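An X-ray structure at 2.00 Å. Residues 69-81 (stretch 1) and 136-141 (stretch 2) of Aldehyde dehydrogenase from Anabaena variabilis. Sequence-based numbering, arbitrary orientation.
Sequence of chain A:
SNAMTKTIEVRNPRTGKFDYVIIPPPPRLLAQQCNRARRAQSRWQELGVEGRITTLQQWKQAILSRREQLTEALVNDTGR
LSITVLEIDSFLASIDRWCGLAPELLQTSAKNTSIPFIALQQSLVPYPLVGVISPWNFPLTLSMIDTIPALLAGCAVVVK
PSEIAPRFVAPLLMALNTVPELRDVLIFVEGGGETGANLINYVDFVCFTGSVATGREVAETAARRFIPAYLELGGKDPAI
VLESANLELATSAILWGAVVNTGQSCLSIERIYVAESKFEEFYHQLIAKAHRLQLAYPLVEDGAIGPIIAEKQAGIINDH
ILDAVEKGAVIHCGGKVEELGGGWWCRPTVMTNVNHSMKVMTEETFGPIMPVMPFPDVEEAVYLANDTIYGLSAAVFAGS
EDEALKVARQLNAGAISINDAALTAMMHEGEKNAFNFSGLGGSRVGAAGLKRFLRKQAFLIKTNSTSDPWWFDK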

# COMPACT_ATOMS: atom_id res chain seq x y z
N GLN A 69 -28.71 -25.08 0.11
CA GLN A 69 -27.96 -25.30 1.35
C GLN A 69 -27.16 -24.05 1.71
O GLN A 69 -27.00 -23.74 2.87
CB GLN A 69 -26.99 -26.45 1.16
CG GLN A 69 -27.63 -27.83 1.29
CD GLN A 69 -28.49 -28.17 0.10
OE1 GLN A 69 -28.12 -27.89 -1.04
NE2 GLN A 69 -29.62 -28.75 0.34
N LEU A 70 -26.67 -23.32 0.70
CA LEU A 70 -25.98 -22.06 0.99
C LEU A 70 -26.97 -21.03 1.55
O LEU A 70 -26.71 -20.38 2.57
CB LEU A 70 -25.25 -21.55 -0.25
CG LEU A 70 -24.51 -20.20 -0.08
CD1 LEU A 70 -23.42 -20.27 0.99
CD2 LEU A 70 -23.88 -19.75 -1.38
N THR A 71 -28.13 -20.93 0.92
CA THR A 71 -29.16 -20.01 1.32
C THR A 71 -29.59 -20.34 2.78
O THR A 71 -29.70 -19.46 3.62
CB THR A 71 -30.41 -20.16 0.43
OG1 THR A 71 -30.09 -19.86 -0.93
CG2 THR A 71 -31.49 -19.24 0.89
N GLU A 72 -29.77 -21.62 3.06
CA GLU A 72 -30.25 -22.02 4.38
C GLU A 72 -29.21 -21.65 5.49
O GLU A 72 -29.54 -21.20 6.62
CB GLU A 72 -30.61 -23.51 4.36
CG GLU A 72 -30.67 -24.21 5.69
CD GLU A 72 -30.84 -25.72 5.50
OE1 GLU A 72 -29.98 -26.39 4.84
OE2 GLU A 72 -31.83 -26.24 5.99
N ALA A 73 -27.95 -21.89 5.20
CA ALA A 73 -26.93 -21.57 6.19
C ALA A 73 -26.81 -20.06 6.39
O ALA A 73 -26.61 -19.61 7.51
CB ALA A 73 -25.60 -22.18 5.82
N LEU A 74 -26.96 -19.29 5.32
CA LEU A 74 -26.80 -17.84 5.42
C LEU A 74 -28.06 -17.19 6.06
O LEU A 74 -27.96 -16.25 6.83
CB LEU A 74 -26.41 -17.29 4.05
CG LEU A 74 -25.93 -15.85 3.99
CD1 LEU A 74 -24.72 -15.60 4.89
CD2 LEU A 74 -25.57 -15.54 2.53
N VAL A 75 -29.24 -17.72 5.80
CA VAL A 75 -30.44 -17.33 6.57
C VAL A 75 -30.20 -17.58 8.09
O VAL A 75 -30.50 -16.74 8.93
CB VAL A 75 -31.68 -18.11 6.14
CG1 VAL A 75 -32.82 -18.01 7.15
CG2 VAL A 75 -32.16 -17.67 4.78
N ASN A 76 -29.69 -18.76 8.41
CA ASN A 76 -29.39 -19.11 9.80
C ASN A 76 -28.39 -18.10 10.40
O ASN A 76 -28.56 -17.68 11.56
CB ASN A 76 -28.83 -20.53 9.84
CG ASN A 76 -28.94 -21.21 11.21
OD1 ASN A 76 -28.86 -22.46 11.28
ND2 ASN A 76 -29.06 -20.43 12.29
N ASP A 77 -27.36 -17.73 9.64
CA ASP A 77 -26.34 -16.78 10.15
C ASP A 77 -26.91 -15.38 10.37
O ASP A 77 -26.50 -14.69 11.29
CB ASP A 77 -25.15 -16.62 9.18
CG ASP A 77 -24.07 -17.70 9.29
OD1 ASP A 77 -23.75 -18.21 10.41
OD2 ASP A 77 -23.43 -18.01 8.23
N THR A 78 -27.78 -14.93 9.47
CA THR A 78 -28.19 -13.51 9.39
C THR A 78 -29.59 -13.22 9.82
O THR A 78 -29.92 -12.08 10.12
CB THR A 78 -28.05 -12.95 7.97
OG1 THR A 78 -28.90 -13.64 7.03
CG2 THR A 78 -26.57 -13.05 7.48
N GLY A 79 -30.42 -14.25 9.86
CA GLY A 79 -31.81 -14.07 10.23
C GLY A 79 -32.73 -13.48 9.17
O GLY A 79 -33.86 -13.08 9.48
N ARG A 80 -32.24 -13.34 7.94
CA ARG A 80 -33.04 -12.75 6.90
C ARG A 80 -32.87 -13.47 5.58
O ARG A 80 -31.84 -14.11 5.34
CB ARG A 80 -32.76 -11.21 6.74
CG ARG A 80 -31.31 -10.73 6.84
CD ARG A 80 -30.41 -11.19 5.72
NE ARG A 80 -29.12 -10.48 5.78
CZ ARG A 80 -28.01 -10.82 5.13
NH1 ARG A 80 -26.94 -10.03 5.25
NH2 ARG A 80 -27.94 -11.91 4.35
N LEU A 81 -33.90 -13.35 4.74
CA LEU A 81 -33.92 -14.01 3.43
C LEU A 81 -33.59 -13.12 2.23
O LEU A 81 -32.70 -13.44 1.47
CB LEU A 81 -35.29 -14.69 3.21
CG LEU A 81 -35.46 -15.50 1.92
CD1 LEU A 81 -34.35 -16.52 1.71
CD2 LEU A 81 -36.83 -16.19 1.91
N TRP A 136 -19.20 -10.12 10.38
CA TRP A 136 -20.45 -10.89 10.46
C TRP A 136 -21.65 -10.29 9.71
O TRP A 136 -22.67 -10.96 9.59
CB TRP A 136 -20.83 -11.13 11.93
CG TRP A 136 -20.78 -9.92 12.77
CD1 TRP A 136 -19.78 -9.54 13.61
CD2 TRP A 136 -21.78 -8.90 12.84
NE1 TRP A 136 -20.09 -8.35 14.19
CE2 TRP A 136 -21.31 -7.93 13.73
CE3 TRP A 136 -23.02 -8.71 12.22
CZ2 TRP A 136 -22.05 -6.79 14.04
CZ3 TRP A 136 -23.76 -7.57 12.54
CH2 TRP A 136 -23.28 -6.63 13.45
N ASN A 137 -21.58 -9.05 9.22
CA ASN A 137 -22.78 -8.37 8.71
C ASN A 137 -23.25 -8.73 7.28
O ASN A 137 -24.47 -8.81 7.02
CB ASN A 137 -22.66 -6.88 8.89
CG ASN A 137 -21.52 -6.32 8.09
OD1 ASN A 137 -20.38 -6.73 8.27
ND2 ASN A 137 -21.82 -5.43 7.18
N PHE A 138 -22.29 -9.04 6.42
CA PHE A 138 -22.53 -9.66 5.12
C PHE A 138 -21.51 -10.77 5.05
O PHE A 138 -20.44 -10.64 4.45
CB PHE A 138 -22.35 -8.68 3.96
CG PHE A 138 -23.35 -7.54 3.91
CD1 PHE A 138 -24.60 -7.72 3.38
CD2 PHE A 138 -22.96 -6.24 4.27
CE1 PHE A 138 -25.50 -6.68 3.29
CE2 PHE A 138 -23.86 -5.18 4.17
CZ PHE A 138 -25.13 -5.42 3.68
N PRO A 139 -21.78 -11.85 5.73
CA PRO A 139 -20.74 -12.82 5.96
C PRO A 139 -20.18 -13.42 4.67
O PRO A 139 -18.97 -13.59 4.56
CB PRO A 139 -21.41 -13.91 6.78
CG PRO A 139 -22.78 -13.50 6.98
CD PRO A 139 -23.09 -12.23 6.26
N LEU A 140 -21.05 -13.70 3.69
CA LEU A 140 -20.60 -14.31 2.47
C LEU A 140 -19.86 -13.31 1.63
O LEU A 140 -18.67 -13.53 1.30
CB LEU A 140 -21.77 -14.93 1.68
CG LEU A 140 -21.39 -15.45 0.31
CD1 LEU A 140 -20.47 -16.65 0.44
CD2 LEU A 140 -22.63 -15.79 -0.52
N THR A 141 -20.47 -12.19 1.32
CA THR A 141 -19.83 -11.30 0.35
C THR A 141 -18.53 -10.72 0.91
O THR A 141 -17.55 -10.59 0.15
CB THR A 141 -20.73 -10.18 -0.16
OG1 THR A 141 -21.38 -9.60 0.94
CG2 THR A 141 -21.86 -10.72 -1.09

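The contact between these two stretches of an aldehyde dehydrogenase is a small, mainly apolar packing of one helix face against a short segment of chain that leads into another helix, and it illustrates how residues spaced three or four apart along a helix can act as a single surface. Residues 69-78 are helical, held by regular backbone hydrogen bonds such as Leu-74 N to Leu-70 O (3.0 Å), so Leu-70, Leu-74, Asp-77 and Thr-78 recur on the side that meets stretch 2. The chains come nearest with Leu-74 CA 7.7 Å from Leu-140 CA and Thr-78 CA 7.5 Å from Asn-137 CA, a spacing that leaves the gap to side chains.

Leu-74 is the center of the packing. Its CD1 lies 3.5 Å from Pro-139 CG and its CD2 3.9 Å from Leu-140 CB, so this one side chain touches two consecutive residues. One turn earlier, Leu-70 CD2 approaches Leu-140 CD2 at 4.2 Å; one turn later, Thr-78 CG2 rests 3.8 Å from Pro-139 CD. Thr-78 thus offers its methyl to the proline, while its hydroxyl OG1 donates to Leu-74 O at 2.8 Å, satisfying polarity within its own helix.

Gly-79, with positive phi, takes the chain out of the helix, and Arg-80 then points toward stretch 2. Its NH1 comes within 3.3 Å of Asn-137 O and 3.8 Å of Phe-138 CD1, so the guanidinium sits beside a backbone carbonyl and an aromatic ring.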